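Local coordinates for protein dihydrodipicolinate synthase (Agrobacterium tumefaciens, PDB 3B4U) that probably catalyses the aldol-type condensation of pyruvate with aspartate semialdehyde in lysine biosynthesis, at residues A9-P14 and A28-C33; C38-L43 and R74-V79; Q3-S8 and G208-V213; V21-M26 and Q59-S64. All blocks are in the same frame, centred on the assembly; numbering follows the deposited sequence.

Contact 1 (A9-P14 and A28-C33); sequences AALTTP and AHARRC
His29 ND1 takes one nearly straight bond, from Arg32 NH2 at 2.9 Å with an N-H...N angle of 166°, and His29 NE2 is hydrogen-bonded to OD1 of Asn215, so two bonds grip the imidazole. The site lies in a beta-alpha unit of the (beta/alpha)8 barrel, where the end of strand 6-10 and the segment beyond it pack against helix 23-35. His29 swings out with CG anti to its backbone N (chi1 179°), laying the CD2-NE2 side of the ring against Leu11 and Thr12. The Arg32 guanidinium reaches ND1 nearly in its own plane and close to that of the ring, so this bond and the Asn215 bond together should fix the ring's rotation; Arg32 NH1 is itself held in a salt bridge by Glu260. Leu11, also anti at chi1 (-158°), slides past His29 in the opposite direction and brings CD1 to 3.4 Å from His29 CD2, a tight approach made obliquely to the ring. Its other branch, CD2, stands 3.9 Å from Ala30 CB, so the leucine forks over the helix surface. Thr12 OG1 approaches at 3.2 Å from His29 NE2, its side chain crossing the histidine at about a right angle. At the Ala9 end, Cys33 CB lies 4.2 Å from Ala9 CB, and Cys33 SG sits 3.5 Å above one face of the His29 ring, offset toward the rim.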
loop_
_atom_site.group_PDB
_atom_site.type_symbol
_atom_site.label_atom_id
_atom_site.label_comp_id
_atom_site.label_asym_id
_atom_site.label_seq_id
_atom_site.Cartn_x
_atom_site.Cartn_y
_atom_site.Cartn_z
ATOM N N ALA B 9 -4.670 -14.971 -17.319
ATOM C CA ALA B 9 -5.794 -14.177 -16.840
ATOM C C ALA B 9 -5.383 -13.430 -15.603
ATOM O O ALA B 9 -4.812 -14.025 -14.679
ATOM C CB ALA B 9 -6.978 -15.059 -16.530
ATOM N N ALA B 10 -5.688 -12.137 -15.537
ATOM C CA ALA B 10 -5.550 -11.364 -14.302
ATOM C C ALA B 10 -6.819 -11.711 -13.527
ATOM O O ALA B 10 -7.828 -11.016 -13.582
ATOM C CB ALA B 10 -5.457 -9.851 -14.613
ATOM N N LEU B 11 -6.801 -12.846 -12.826
ATOM C CA LEU B 11 -8.035 -13.519 -12.447
ATOM C C LEU B 11 -8.827 -12.680 -11.452
ATOM O O LEU B 11 -8.307 -12.233 -10.438
ATOM C CB LEU B 11 -7.720 -14.886 -11.822
ATOM C CG LEU B 11 -8.864 -15.870 -11.873
ATOM C CD1 LEU B 11 -9.038 -16.445 -13.273
ATOM C CD2 LEU B 11 -8.671 -16.971 -10.825
ATOM N N THR B 12 -10.118 -12.547 -11.699
ATOM C CA THR B 12 -11.029 -11.929 -10.748
ATOM C C THR B 12 -11.258 -12.861 -9.550
ATOM O O THR B 12 -11.235 -14.087 -9.672
ATOM C CB THR B 12 -12.349 -11.592 -11.466
ATOM O OG1 THR B 12 -12.776 -12.700 -12.274
ATOM C CG2 THR B 12 -12.181 -10.381 -12.375
ATOM N N THR B 13 -11.524 -12.230 -8.410
ATOM C CA THR B 13 -11.734 -12.927 -7.149
ATOM C C THR B 13 -13.202 -12.787 -6.791
ATOM O O THR B 13 -13.663 -11.663 -6.590
ATOM C CB THR B 13 -10.869 -12.336 -6.037
ATOM O OG1 THR B 13 -9.482 -12.414 -6.405
ATOM C CG2 THR B 13 -11.070 -13.083 -4.723
ATOM N N PRO B 14 -13.956 -13.900 -6.693
ATOM C CA PRO B 14 -15.370 -13.827 -6.363
ATOM C C PRO B 14 -15.588 -13.834 -4.864
ATOM O O PRO B 14 -14.961 -14.610 -4.156
ATOM C CB PRO B 14 -15.949 -15.090 -7.011
ATOM C CG PRO B 14 -14.829 -16.100 -6.925
ATOM C CD PRO B 14 -13.532 -15.279 -6.969
ATOM N N ALA B 28 -13.258 -22.703 -10.377
ATOM C CA ALA B 28 -14.001 -23.012 -11.611
ATOM C C ALA B 28 -13.764 -21.946 -12.699
ATOM O O ALA B 28 -13.610 -22.274 -13.877
ATOM C CB ALA B 28 -15.506 -23.175 -11.299
ATOM N N HIS B 29 -13.691 -20.698 -12.277
ATOM C CA HIS B 29 -13.386 -19.613 -13.197
ATOM C C HIS B 29 -11.971 -19.748 -13.748
ATOM O O HIS B 29 -11.758 -19.599 -14.950
ATOM C CB HIS B 29 -13.634 -18.270 -12.510
ATOM C CG HIS B 29 -13.325 -17.104 -13.363
ATOM N ND1 HIS B 29 -13.954 -16.876 -14.564
ATOM C CD2 HIS B 29 -12.446 -16.098 -13.164
ATOM C CE1 HIS B 29 -13.453 -15.759 -15.072
ATOM N NE2 HIS B 29 -12.534 -15.261 -14.252
ATOM N N ALA B 30 -11.015 -20.079 -12.899
ATOM C CA ALA B 30 -9.656 -20.327 -13.370
ATOM C C ALA B 30 -9.641 -21.450 -14.405
ATOM O O ALA B 30 -9.001 -21.341 -15.447
ATOM C CB ALA B 30 -8.747 -20.668 -12.204
ATOM N N ARG B 31 -10.330 -22.553 -14.125
ATOM C CA ARG B 31 -10.361 -23.672 -15.058
ATOM C C ARG B 31 -10.967 -23.255 -16.389
ATOM O O ARG B 31 -10.501 -23.676 -17.448
ATOM C CB ARG B 31 -11.174 -24.822 -14.491
ATOM C CG ARG B 31 -10.485 -25.539 -13.351
ATOM C CD ARG B 31 -9.359 -26.435 -13.816
ATOM N NE ARG B 31 -8.875 -27.322 -12.744
ATOM C CZ ARG B 31 -7.752 -28.041 -12.804
ATOM N NH1 ARG B 31 -7.426 -28.786 -11.770
ATOM N NH2 ARG B 31 -6.953 -28.030 -13.857
ATOM N N ARG B 32 -12.010 -22.440 -16.350
ATOM C CA ARG B 32 -12.643 -21.930 -17.578
ATOM C C ARG B 32 -11.653 -21.085 -18.370
ATOM O O ARG B 32 -11.509 -21.245 -19.588
ATOM C CB ARG B 32 -13.904 -21.144 -17.214
ATOM C CG ARG B 32 -14.495 -20.382 -18.396
ATOM C CD ARG B 32 -15.888 -19.820 -18.099
ATOM N NE ARG B 32 -15.855 -18.972 -16.909
ATOM C CZ ARG B 32 -16.719 -18.997 -15.911
ATOM N NH1 ARG B 32 -17.780 -19.777 -15.965
ATOM N NH2 ARG B 32 -16.522 -18.242 -14.855
ATOM N N CYS B 33 -10.958 -20.162 -17.713
ATOM C CA CYS B 33 -10.001 -19.322 -18.406
ATOM C C CYS B 33 -8.848 -20.119 -19.009
ATOM O O CYS B 33 -8.429 -19.861 -20.157
ATOM C CB CYS B 33 -9.462 -18.261 -17.430
ATOM S SG CYS B 33 -10.651 -16.974 -16.987
#

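Contact 2 (C38-L43 and R74-V79); sequences CDSVTL and RIVTGV
Strands 40-43 and 75-79 run parallel, their axes 4.5 Å apart at closest approach and inclined by 21°, in register Val41-Ile75, Thr42-Val76 and Leu43-Thr77. They are neighbouring staves of the TIM barrel, linked through helix 57-67 as a beta-alpha-beta crossover. Four backbone bonds alternate between the strands: Val41 N to Arg74 O, Val76 N to Val41 O, Leu43 N to Val76 O, and Gly78 N to Leu43 O. The last is the straightest, 2.8 Å from Gly78 N to Leu43 O with an N-H...O angle of 177°, and it meets the carbonyl almost along its axis. On the face carrying Thr42 and Val76 the two side chains lie side by side and point the same way. Thr42 OG1, anti to its carbonyl carbon (chi1 -65°), comes 3.3 Å from Val76 CB; this hydroxyl and Ser40 OG are both hydrogen-bonded to Ser8 OG, so a small polar cluster borders the valine. The face with Val41, Leu43, Ile75 and Thr77, mostly apolar, is turned to helix 57-67: Leu43 and Ile75 cross obliquely, with Leu43 CD1 3.9 Å from Ile75 CG2. At the strands' beginning, Arg74 stretches its extended chain alongside the Asp39 carbonyl, CG to Asp39 O 3.6 Å. A water bridges the two residues, donating to Asp39 O at 2.7 Å and accepting from Arg74 NE at 2.8 Å.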
loop_
_atom_site.group_PDB
_atom_site.type_symbol
_atom_site.label_atom_id
_atom_site.label_comp_id
_atom_site.label_asym_id
_atom_site.label_seq_id
_atom_site.Cartn_x
_atom_site.Cartn_y
_atom_site.Cartn_z
ATOM N N CYS B 38 -6.033 -19.403 -21.780
ATOM C CA CYS B 38 -4.953 -18.922 -20.943
ATOM C C CYS B 38 -3.935 -20.028 -20.728
ATOM O O CYS B 38 -4.276 -21.186 -20.456
ATOM C CB CYS B 38 -5.461 -18.450 -19.586
ATOM S SG CYS B 38 -6.475 -16.957 -19.670
ATOM N N ASP B 39 -2.680 -19.638 -20.773
ATOM C CA ASP B 39 -1.558 -20.482 -20.392
ATOM C C ASP B 39 -1.373 -20.584 -18.881
ATOM O O ASP B 39 -0.822 -21.544 -18.378
ATOM C CB ASP B 39 -0.280 -19.941 -21.066
ATOM C CG ASP B 39 -0.429 -19.908 -22.566
ATOM O OD1 ASP B 39 -0.571 -21.006 -23.150
ATOM O OD2 ASP B 39 -0.431 -18.844 -23.199
ATOM N N SER B 40 -1.828 -19.569 -18.163
ATOM C CA SER B 40 -1.758 -19.522 -16.710
ATOM C C SER B 40 -2.839 -18.612 -16.196
ATOM O O SER B 40 -3.511 -17.924 -16.959
ATOM C CB SER B 40 -0.369 -19.039 -16.253
ATOM O OG SER B 40 -0.160 -17.685 -16.601
ATOM N N VAL B 41 -2.972 -18.583 -14.872
ATOM C CA VAL B 41 -3.788 -17.597 -14.200
ATOM C C VAL B 41 -2.957 -16.886 -13.165
ATOM O O VAL B 41 -2.163 -17.498 -12.449
ATOM C CB VAL B 41 -5.067 -18.258 -13.578
ATOM C CG1 VAL B 41 -6.000 -18.811 -14.659
ATOM C CG2 VAL B 41 -4.735 -19.360 -12.542
ATOM N N THR B 42 -3.173 -15.585 -13.074
ATOM C CA THR B 42 -2.491 -14.739 -12.092
ATOM C C THR B 42 -3.503 -14.442 -10.991
ATOM O O THR B 42 -4.555 -13.854 -11.231
ATOM C CB THR B 42 -1.982 -13.442 -12.707
ATOM O OG1 THR B 42 -0.983 -13.757 -13.667
ATOM C CG2 THR B 42 -1.378 -12.541 -11.671
ATOM N N LEU B 43 -3.184 -14.904 -9.789
ATOM C CA LEU B 43 -4.012 -14.675 -8.613
ATOM C C LEU B 43 -3.525 -13.477 -7.845
ATOM O O LEU B 43 -2.320 -13.252 -7.758
ATOM C CB LEU B 43 -3.930 -15.903 -7.685
ATOM C CG LEU B 43 -4.219 -17.244 -8.335
ATOM C CD1 LEU B 43 -4.229 -18.327 -7.257
ATOM C CD2 LEU B 43 -5.483 -17.245 -9.198
ATOM N N ARG B 74 1.027 -23.336 -13.658
ATOM C CA ARG B 74 0.018 -22.526 -14.320
ATOM C C ARG B 74 -0.544 -21.434 -13.413
ATOM O O ARG B 74 -1.542 -20.822 -13.767
ATOM C CB ARG B 74 -1.095 -23.408 -14.872
ATOM C CG ARG B 74 -0.591 -24.275 -16.039
ATOM C CD ARG B 74 -1.689 -25.007 -16.708
ATOM N NE ARG B 74 -1.167 -25.847 -17.771
ATOM C CZ ARG B 74 -1.206 -27.187 -17.813
ATOM N NH1 ARG B 74 -1.756 -27.954 -16.847
ATOM N NH2 ARG B 74 -0.692 -27.768 -18.876
ATOM N N ILE B 75 0.143 -21.141 -12.305
ATOM C CA ILE B 75 -0.286 -20.117 -11.362
ATOM C C ILE B 75 0.817 -19.092 -11.204
ATOM O O ILE B 75 1.976 -19.414 -10.959
ATOM C CB ILE B 75 -0.605 -20.725 -9.985
ATOM C CG1 ILE B 75 -1.725 -21.747 -10.107
ATOM C CG2 ILE B 75 -0.984 -19.634 -8.977
ATOM C CD1 ILE B 75 -1.996 -22.535 -8.830
ATOM N N VAL B 76 0.450 -17.825 -11.354
ATOM C CA VAL B 76 1.286 -16.664 -11.031
ATOM C C VAL B 76 0.645 -16.002 -9.821
ATOM O O VAL B 76 -0.581 -15.914 -9.758
ATOM C CB VAL B 76 1.332 -15.688 -12.226
ATOM C CG1 VAL B 76 2.093 -14.409 -11.908
ATOM C CG2 VAL B 76 1.915 -16.389 -13.463
ATOM N N THR B 77 1.429 -15.549 -8.840
ATOM C CA THR B 77 0.867 -14.845 -7.697
ATOM C C THR B 77 1.317 -13.404 -7.658
ATOM O O THR B 77 2.527 -13.118 -7.639
ATOM C CB THR B 77 1.220 -15.536 -6.378
ATOM O OG1 THR B 77 2.630 -15.595 -6.220
ATOM C CG2 THR B 77 0.680 -16.937 -6.333
ATOM N N GLY B 78 0.370 -12.482 -7.562
ATOM C CA GLY B 78 0.676 -11.083 -7.308
ATOM C C GLY B 78 1.097 -10.853 -5.881
ATOM O O GLY B 78 0.539 -11.443 -4.961
ATOM N N VAL B 79 2.091 -10.001 -5.710
ATOM C CA VAL B 79 2.608 -9.564 -4.408
ATOM C C VAL B 79 2.647 -8.050 -4.485
ATOM O O VAL B 79 3.340 -7.482 -5.306
ATOM C CB VAL B 79 3.996 -10.182 -4.109
ATOM C CG1 VAL B 79 4.566 -9.609 -2.823
ATOM C CG2 VAL B 79 3.865 -11.720 -3.968
HETATM O O HOH W 1 -0.326 -23.922 -19.665
#

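Contact 3 (Q3-S8 and G208-V213); sequences QKFGLS and GAISGV
Three backbone hydrogen bonds form the first shell, and they close the TIM barrel by joining its first strand, 6-10, to its last, 208-211. Ala209 N gives to Gly6 O at 3.1 Å, Ser8 N to Ala209 O at 2.9 Å and Ser211 N to Ser8 O at 2.9 Å, each donor lying nearly along the axis of the carbonyl it meets. The strands are parallel to within 5°, pairing Leu7 with Ala209 and Ser8 with Ile210. At the entry to the pair Gly208, having no side chain, lets Gly6 O come close, with a CA-H...O contact from Gly208 CA to Gly6 O at 3.2 Å. Side chains make the next layer. Phe5, with CG anti to its backbone N (chi1 -179°), turns its ring edge to Ala209 O and crosses Ile210 at about a right angle, CZ lying 3.7 Å from Ile210 CG1. Ser8 CB fills in beside the same CG1, whereas on the other face Leu7 stretches forward until its CD1 stands 4.0 Å from Ser211 CB. Farther out, Ser8 OG is held by Ser40 and Thr42 of the adjoining strand, and helix 218-225 covers Leu7 through Val221 and Arg222. Ser211 OG, anti to its own backbone N (chi1 166°), is hydrogen-bonded to Ala214 N just past the strand.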
loop_
_atom_site.group_PDB
_atom_site.type_symbol
_atom_site.label_atom_id
_atom_site.label_comp_id
_atom_site.label_asym_id
_atom_site.label_seq_id
_atom_site.Cartn_x
_atom_site.Cartn_y
_atom_site.Cartn_z
ATOM N N GLN B 3 7.646 -21.695 -25.110
ATOM C CA GLN B 3 8.401 -21.301 -23.893
ATOM C C GLN B 3 8.015 -19.896 -23.423
ATOM O O GLN B 3 8.249 -19.556 -22.265
ATOM C CB GLN B 3 9.914 -21.415 -24.134
ATOM C CG GLN B 3 10.820 -20.735 -23.099
ATOM C CD GLN B 3 11.371 -19.362 -23.534
ATOM O OE1 GLN B 3 10.632 -18.367 -23.654
ATOM N NE2 GLN B 3 12.687 -19.304 -23.745
ATOM N N LYS B 4 7.400 -19.096 -24.294
ATOM C CA LYS B 4 7.026 -17.740 -23.897
ATOM C C LYS B 4 6.025 -17.780 -22.745
ATOM O O LYS B 4 5.300 -18.759 -22.533
ATOM C CB LYS B 4 6.428 -16.955 -25.075
ATOM C CG LYS B 4 5.036 -17.451 -25.514
ATOM C CD LYS B 4 4.301 -16.506 -26.498
ATOM C CE LYS B 4 5.028 -16.267 -27.786
ATOM N NZ LYS B 4 4.135 -15.570 -28.796
ATOM N N PHE B 5 5.938 -16.674 -22.037
ATOM C CA PHE B 5 4.956 -16.521 -20.978
ATOM C C PHE B 5 3.534 -16.766 -21.470
ATOM O O PHE B 5 2.772 -17.524 -20.843
ATOM C CB PHE B 5 5.107 -15.127 -20.352
ATOM C CG PHE B 5 4.148 -14.876 -19.222
ATOM C CD1 PHE B 5 4.474 -15.222 -17.931
ATOM C CD2 PHE B 5 2.901 -14.326 -19.462
ATOM C CE1 PHE B 5 3.582 -15.025 -16.898
ATOM C CE2 PHE B 5 2.004 -14.088 -18.432
ATOM C CZ PHE B 5 2.350 -14.457 -17.144
ATOM N N GLY B 6 3.155 -16.130 -22.568
ATOM C CA GLY B 6 1.844 -16.336 -23.163
ATOM C C GLY B 6 0.772 -15.456 -22.535
ATOM O O GLY B 6 1.005 -14.297 -22.191
ATOM N N LEU B 7 -0.419 -16.020 -22.424
ATOM C CA LEU B 7 -1.571 -15.317 -21.875
ATOM C C LEU B 7 -1.858 -15.818 -20.467
ATOM O O LEU B 7 -2.087 -17.012 -20.258
ATOM C CB LEU B 7 -2.815 -15.540 -22.759
ATOM C CG LEU B 7 -4.077 -14.885 -22.227
ATOM C CD1 LEU B 7 -3.900 -13.358 -22.038
ATOM C CD2 LEU B 7 -5.278 -15.186 -23.122
ATOM N N SER B 8 -1.910 -14.894 -19.526
ATOM C CA SER B 8 -2.372 -15.199 -18.189
ATOM C C SER B 8 -3.623 -14.373 -17.901
ATOM O O SER B 8 -3.628 -13.189 -18.177
ATOM C CB SER B 8 -1.257 -14.878 -17.189
ATOM O OG SER B 8 -1.550 -15.403 -15.900
ATOM N N GLY B 208 3.636 -11.617 -24.113
ATOM C CA GLY B 208 2.243 -11.799 -23.814
ATOM C C GLY B 208 1.671 -10.781 -22.847
ATOM O O GLY B 208 1.966 -9.593 -22.934
ATOM N N ALA B 209 0.773 -11.240 -21.964
ATOM C CA ALA B 209 -0.010 -10.344 -21.117
ATOM C C ALA B 209 -0.550 -11.078 -19.902
ATOM O O ALA B 209 -0.811 -12.284 -19.968
ATOM C CB ALA B 209 -1.205 -9.750 -21.921
ATOM N N ILE B 210 -0.735 -10.301 -18.855
ATOM C CA ILE B 210 -1.546 -10.663 -17.710
ATOM C C ILE B 210 -2.776 -9.765 -17.805
ATOM O O ILE B 210 -2.702 -8.581 -17.527
ATOM C CB ILE B 210 -0.797 -10.475 -16.381
ATOM C CG1 ILE B 210 0.469 -11.367 -16.327
ATOM C CG2 ILE B 210 -1.724 -10.762 -15.206
ATOM C CD1 ILE B 210 1.400 -11.057 -15.190
ATOM N N SER B 211 -3.873 -10.325 -18.274
ATOM C CA SER B 211 -4.971 -9.541 -18.848
ATOM C C SER B 211 -6.261 -9.608 -18.061
ATOM O O SER B 211 -6.771 -10.701 -17.811
ATOM C CB SER B 211 -5.228 -10.046 -20.260
ATOM O OG SER B 211 -6.473 -9.559 -20.771
ATOM N N GLY B 212 -6.847 -8.461 -17.754
ATOM C CA GLY B 212 -8.157 -8.406 -17.141
ATOM C C GLY B 212 -9.288 -8.780 -18.093
ATOM O O GLY B 212 -10.212 -9.495 -17.724
ATOM N N VAL B 213 -9.218 -8.309 -19.332
ATOM C CA VAL B 213 -10.223 -8.630 -20.323
ATOM C C VAL B 213 -10.266 -10.118 -20.613
ATOM O O VAL B 213 -11.319 -10.639 -20.956
ATOM C CB VAL B 213 -10.022 -7.760 -21.614
ATOM C CG1 VAL B 213 -10.895 -8.237 -22.748
ATOM C CG2 VAL B 213 -10.252 -6.274 -21.277
#

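Contact 4 (V21-M26 and Q59-S64); sequences VDIDAM and QAILSS
Apolar side chains carry this contact, and Ile61 is their hub, met by Val21 at CD1 and by Met26 and Ile23 at CG2. Its CD1 meets Val21 tip to tip, Val21 CG2 being 4.0 Å from Ile61 CD1 and CG1 just as near, so the isopropyl group straddles the end of the isoleucine. The shorter branch, Ile61 CG2, is anti to the backbone N and faces Met26, whose fully extended chain (chi2 176°, chi3 177°) crosses it at about a right angle; Met26 SD comes to 3.9 Å from Ile61 CG2, and CE is equally close. Ile23 slides past Ile61 in the opposite direction and puts CD1 4.0 Å from Ile61 CG2. A second approach of Ile23 is the closest across the two segments: CG1, swung anti to the backbone N (chi1 -172°), lies 3.6 Å from Ser64 CB, one turn on from Ile61. These are neighbouring outer helices of the TIM barrel, 23-35 and 57-67, which meet near the N-terminal end of the former on the flank of the cylinder, about 17 Å from the centre of the chain to the centre of the contact. No polar bond links the two segments; the capping bond lies within 21-26. Asp22, also joined to Pro14 by a backbone hydrogen bond, is the N-cap of helix 23-35: its backbone O takes Met26 N at 2.9 Å, and its OD1 accepts from Ala25 N at 3.1 Å, the donor standing above the carboxylate plane.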
loop_
_atom_site.group_PDB
_atom_site.type_symbol
_atom_site.label_atom_id
_atom_site.label_comp_id
_atom_site.label_asym_id
_atom_site.label_seq_id
_atom_site.Cartn_x
_atom_site.Cartn_y
_atom_site.Cartn_z
ATOM N N VAL B 21 -14.225 -15.201 0.333
ATOM C CA VAL B 21 -13.940 -15.646 -1.024
ATOM C C VAL B 21 -14.714 -16.911 -1.338
ATOM O O VAL B 21 -14.746 -17.832 -0.536
ATOM C CB VAL B 21 -12.425 -15.818 -1.209
ATOM C CG1 VAL B 21 -12.096 -16.462 -2.600
ATOM C CG2 VAL B 21 -11.719 -14.477 -1.057
ATOM N N ASP B 22 -15.362 -16.949 -2.494
ATOM C CA ASP B 22 -16.009 -18.174 -3.001
ATOM C C ASP B 22 -14.975 -18.987 -3.716
ATOM O O ASP B 22 -14.741 -18.847 -4.911
ATOM C CB ASP B 22 -17.183 -17.814 -3.903
ATOM C CG ASP B 22 -18.044 -18.995 -4.254
ATOM O OD1 ASP B 22 -17.533 -20.112 -4.302
ATOM O OD2 ASP B 22 -19.245 -18.798 -4.544
ATOM N N ILE B 23 -14.292 -19.826 -2.957
ATOM C CA ILE B 23 -13.146 -20.523 -3.494
ATOM C C ILE B 23 -13.531 -21.497 -4.615
ATOM O O ILE B 23 -12.819 -21.594 -5.623
ATOM C CB ILE B 23 -12.350 -21.238 -2.375
ATOM C CG1 ILE B 23 -11.048 -21.812 -2.912
ATOM C CG2 ILE B 23 -13.162 -22.369 -1.713
ATOM C CD1 ILE B 23 -10.118 -20.822 -3.537
ATOM N N ASP B 24 -14.671 -22.171 -4.499
ATOM C CA ASP B 24 -15.066 -23.074 -5.574
ATOM C C ASP B 24 -15.341 -22.313 -6.856
ATOM O O ASP B 24 -14.930 -22.777 -7.926
ATOM C CB ASP B 24 -16.305 -23.912 -5.184
ATOM C CG ASP B 24 -16.036 -24.904 -4.059
ATOM O OD1 ASP B 24 -14.867 -25.189 -3.737
ATOM O OD2 ASP B 24 -17.041 -25.428 -3.527
ATOM N N ALA B 25 -16.033 -21.193 -6.760
ATOM C CA ALA B 25 -16.310 -20.371 -7.946
ATOM C C ALA B 25 -15.020 -19.832 -8.547
ATOM O O ALA B 25 -14.880 -19.762 -9.784
ATOM C CB ALA B 25 -17.231 -19.204 -7.602
ATOM N N MET B 26 -14.051 -19.507 -7.687
ATOM C CA MET B 26 -12.788 -18.960 -8.158
ATOM C C MET B 26 -12.003 -19.988 -8.946
ATOM O O MET B 26 -11.467 -19.700 -10.021
ATOM C CB MET B 26 -12.000 -18.438 -6.968
ATOM C CG MET B 26 -10.800 -17.625 -7.350
ATOM S SD MET B 26 -9.966 -16.931 -5.749
ATOM C CE MET B 26 -8.443 -16.063 -6.558
ATOM N N GLN B 59 -3.063 -17.488 1.478
ATOM C CA GLN B 59 -2.479 -18.804 1.750
ATOM C C GLN B 59 -3.517 -19.901 1.606
ATOM O O GLN B 59 -3.250 -20.946 1.027
ATOM C CB GLN B 59 -1.830 -18.800 3.137
ATOM C CG GLN B 59 -0.677 -17.805 3.249
ATOM C CD GLN B 59 -0.135 -17.633 4.654
ATOM O OE1 GLN B 59 -0.866 -17.593 5.636
ATOM N NE2 GLN B 59 1.150 -17.453 4.729
ATOM N N ALA B 60 -4.712 -19.665 2.119
ATOM C CA ALA B 60 -5.810 -20.604 1.988
ATOM C C ALA B 60 -6.185 -20.793 0.518
ATOM O O ALA B 60 -6.415 -21.900 0.068
ATOM C CB ALA B 60 -7.004 -20.133 2.809
ATOM N N ILE B 61 -6.255 -19.699 -0.238
ATOM C CA ILE B 61 -6.633 -19.759 -1.634
ATOM C C ILE B 61 -5.601 -20.532 -2.443
ATOM O O ILE B 61 -5.952 -21.426 -3.223
ATOM C CB ILE B 61 -6.858 -18.343 -2.181
ATOM C CG1 ILE B 61 -8.110 -17.720 -1.546
ATOM C CG2 ILE B 61 -6.998 -18.368 -3.708
ATOM C CD1 ILE B 61 -8.178 -16.199 -1.686
ATOM N N LEU B 62 -4.326 -20.216 -2.269
ATOM C CA LEU B 62 -3.287 -20.913 -3.029
ATOM C C LEU B 62 -3.313 -22.412 -2.720
ATOM O O LEU B 62 -3.221 -23.253 -3.618
ATOM C CB LEU B 62 -1.911 -20.298 -2.763
ATOM C CG LEU B 62 -0.765 -20.917 -3.561
ATOM C CD1 LEU B 62 -0.984 -20.809 -5.058
ATOM C CD2 LEU B 62 0.542 -20.275 -3.138
ATOM N N SER B 63 -3.399 -22.751 -1.438
ATOM C CA SER B 63 -3.460 -24.146 -1.035
ATOM C C SER B 63 -4.663 -24.839 -1.670
ATOM O O SER B 63 -4.568 -25.975 -2.136
ATOM C CB SER B 63 -3.520 -24.206 0.485
ATOM O OG SER B 63 -3.594 -25.550 0.932
ATOM N N SER B 64 -5.819 -24.189 -1.671
ATOM C CA SER B 64 -7.011 -24.771 -2.277
ATOM C C SER B 64 -6.878 -24.951 -3.787
ATOM O O SER B 64 -7.326 -25.970 -4.329
ATOM C CB SER B 64 -8.231 -23.925 -1.968
ATOM O OG SER B 64 -8.545 -23.936 -0.587
#

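How the contacts relate
Contacts 1, 2 and 3 meet on the parallel barrel sheet, whose adjoining strands here run in the order 75-79, 40-43, 6-10, 208-211; contact 4 lies in the helical layer outside it. Contact 3 spans some 200 residues and encloses the other three along the chain. Contact 1 closes before contact 2 opens, whereas contact 4 alternates with both. Contacts 2 and 3 are centred 9 Å apart, and contacts 1 and 2 10 Å. Contacts 1 and 3 share strand 6-10. Contacts 1 and 4 use the same helix, their centres 11 Å apart. Contacts 3 and 4 do not touch, their nearest atoms about 12 Å apart. Contacts 1, 2 and 4 tie together consecutive beta-alpha units, and contact 3 closes the barrel.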